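Local coordinates for protein hydrolase (Thermococcus thioreducens, PDB 6IAH) that is a phosphatase of the haloacid dehalogenase superfamily with diverse substrate specificity, probably magnesium-dependent and possibly active on phosphoglycolate, at residues D8-D13 with I197-N202. Residues are numbered along the deposited sequence; the frame is centred on the assembly and turned at random.
Sequences DGVLID and IGDTIN. With MG (magnesium ion), chain B.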
loop_
_atom_site.group_PDB
_atom_site.type_symbol
_atom_site.label_atom_id
_atom_site.label_comp_id
_atom_site.label_asym_id
_atom_site.label_seq_id
_atom_site.Cartn_x
_atom_site.Cartn_y
_atom_site.Cartn_z
ATOM N N ASP A 8 -3.390 -3.969 3.322
ATOM C CA ASP A 8 -2.094 -4.560 2.853
ATOM C C ASP A 8 -1.212 -4.963 4.031
ATOM O O ASP A 8 -0.866 -4.131 4.845
ATOM C CB ASP A 8 -1.342 -3.544 1.958
ATOM C CG ASP A 8 -2.062 -3.259 0.596
ATOM O OD1 ASP A 8 -3.110 -3.862 0.251
ATOM O OD2 ASP A 8 -1.537 -2.416 -0.176
ATOM N N GLY A 9 -0.820 -6.230 4.094
ATOM C CA GLY A 9 -0.036 -6.775 5.177
ATOM C C GLY A 9 -0.915 -7.317 6.316
ATOM O O GLY A 9 -0.359 -7.885 7.263
ATOM N N VAL A 10 -2.251 -7.098 6.269
ATOM C CA VAL A 10 -3.178 -7.565 7.299
ATOM C C VAL A 10 -4.203 -8.514 6.663
ATOM O O VAL A 10 -4.229 -9.706 6.995
ATOM C CB VAL A 10 -3.897 -6.380 7.999
ATOM C CG1 VAL A 10 -5.012 -6.870 8.900
ATOM C CG2 VAL A 10 -2.902 -5.540 8.802
ATOM N N LEU A 11 -5.097 -8.006 5.802
ATOM C CA LEU A 11 -6.050 -8.881 5.080
ATOM C C LEU A 11 -5.440 -9.559 3.858
ATOM O O LEU A 11 -5.889 -10.644 3.500
ATOM C CB LEU A 11 -7.291 -8.118 4.649
ATOM C CG LEU A 11 -7.996 -7.389 5.806
ATOM C CD1 LEU A 11 -9.179 -6.526 5.332
ATOM C CD2 LEU A 11 -8.464 -8.336 6.898
ATOM N N ILE A 12 -4.523 -8.864 3.172
ATOM C CA ILE A 12 -3.949 -9.306 1.886
ATOM C C ILE A 12 -2.432 -9.243 1.960
ATOM O O ILE A 12 -1.850 -8.219 2.429
ATOM C CB ILE A 12 -4.428 -8.400 0.724
ATOM C CG1 ILE A 12 -5.932 -8.639 0.493
ATOM C CG2 ILE A 12 -3.697 -8.723 -0.571
ATOM C CD1 ILE A 12 -6.581 -7.676 -0.475
ATOM N N ASP A 13 -1.788 -10.321 1.506
ATOM C CA ASP A 13 -0.334 -10.355 1.339
ATOM C C ASP A 13 -0.113 -9.831 -0.071
ATOM O O ASP A 13 -0.503 -10.510 -1.056
ATOM C CB ASP A 13 0.177 -11.779 1.453
ATOM C CG ASP A 13 1.671 -11.926 1.196
ATOM O OD1 ASP A 13 2.407 -11.018 0.777
ATOM O OD2 ASP A 13 2.129 -13.058 1.425
ATOM N N ILE A 197 -6.566 -2.928 13.409
ATOM C CA ILE A 197 -5.527 -3.988 13.146
ATOM C C ILE A 197 -4.622 -3.535 12.012
ATOM O O ILE A 197 -5.108 -3.392 10.885
ATOM C CB ILE A 197 -6.191 -5.313 12.739
ATOM C CG1 ILE A 197 -7.432 -5.653 13.579
ATOM C CG2 ILE A 197 -5.146 -6.443 12.709
ATOM C CD1 ILE A 197 -7.237 -5.585 15.062
ATOM N N GLY A 198 -3.319 -3.292 12.324
ATOM C CA GLY A 198 -2.328 -2.794 11.382
ATOM C C GLY A 198 -1.148 -3.778 11.348
ATOM O O GLY A 198 -1.117 -4.703 12.128
ATOM N N ASP A 199 -0.277 -3.564 10.385
ATOM C CA ASP A 199 1.025 -4.295 10.273
ATOM C C ASP A 199 2.251 -3.354 10.408
ATOM O O ASP A 199 3.329 -3.827 10.487
ATOM C CB ASP A 199 1.048 -5.081 8.973
ATOM C CG ASP A 199 1.090 -4.205 7.731
ATOM O OD1 ASP A 199 0.219 -3.305 7.513
ATOM O OD2 ASP A 199 1.999 -4.423 6.910
ATOM N N THR A 200 2.087 -2.030 10.426
ATOM C CA THR A 200 3.251 -1.144 10.427
ATOM C C THR A 200 3.211 -0.138 11.539
ATOM O O THR A 200 2.169 0.095 12.118
ATOM C CB THR A 200 3.423 -0.372 9.102
ATOM O OG1 THR A 200 2.336 0.553 8.915
ATOM C CG2 THR A 200 3.597 -1.300 7.966
ATOM N N ILE A 201 4.352 0.532 11.762
ATOM C CA ILE A 201 4.432 1.621 12.755
ATOM C C ILE A 201 3.523 2.797 12.384
ATOM O O ILE A 201 3.020 3.474 13.253
ATOM C CB ILE A 201 5.906 2.124 12.893
ATOM C CG1 ILE A 201 6.862 0.990 13.376
ATOM C CG2 ILE A 201 6.027 3.328 13.805
ATOM C CD1 ILE A 201 6.571 0.401 14.744
ATOM N N ASN A 202 3.363 3.072 11.099
ATOM C CA ASN A 202 2.468 4.148 10.664
ATOM C C ASN A 202 1.030 3.892 11.105
ATOM O O ASN A 202 0.312 4.837 11.458
ATOM C CB ASN A 202 2.555 4.418 9.136
ATOM C CG ASN A 202 1.947 5.787 8.760
ATOM O OD1 ASN A 202 0.889 5.859 8.204
ATOM N ND2 ASN A 202 2.649 6.867 9.078
HETATM MG MG MG B . -0.369 -2.305 5.841
HETATM O O HOH W 1 1.421 -2.667 5.043
HETATM O O HOH W 2 0.143 -0.635 7.025
HETATM O O HOH W 3 -0.873 -1.140 4.296
#
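The carboxylate of Asp199 stands with one face against the backbone of Asp8 and Gly9: Gly9 CA lies over that face, 3.6 Å from Asp199 OD2, and Asp8 O approaches from the same side. At its oxygen end the group meets magnesium, which Asp199 OD1 binds at 2.0 Å, while water 1, another ligand of the ion, donates a hydrogen bond to Asp199 OD2. Both oxygens are thereby engaged and the rotation of the carboxylate is fixed. Asp8 contributes its carbonyl, with Asp8 O 2.1 Å from magnesium and the C-O-Mg angle opened to about 165°. The 3.0 Å between Asp8 O and Asp199 OD1 is the gap between two adjacent ligands, with no hydrogen bond. Asp6 and waters 2 and 3 complete six-fold coordination; water 2 lies opposite Asp8 O and shares a hydrogen bond with Thr200 OG1. The Asp8 carboxylate is held elsewhere, by a hydrogen bond with the Tyr18 hydroxyl and a salt bridge to Arg152. A second flat group, the Gly198-Asp199 peptide, carries Val10 on one face: Val10 CG2 sits squarely above it, 3.6 Å from Gly198 C. With CG1 anti to the backbone N (chi1 171°), Val10 turns its other methyl to Ile197, where Val10 CG1 meets Ile197 CG2 at 3.8 Å. Asp203 accepts the N-H groups of Asp199 and Thr200 where strand 194-198 passes into helix 201-213. Two neighbouring parallel strands, 2-5 and 194-198, thus end at one ion, consistent with the DxD signature and the acidic motif IV that form the magnesium site of the Rossmann-like HAD fold.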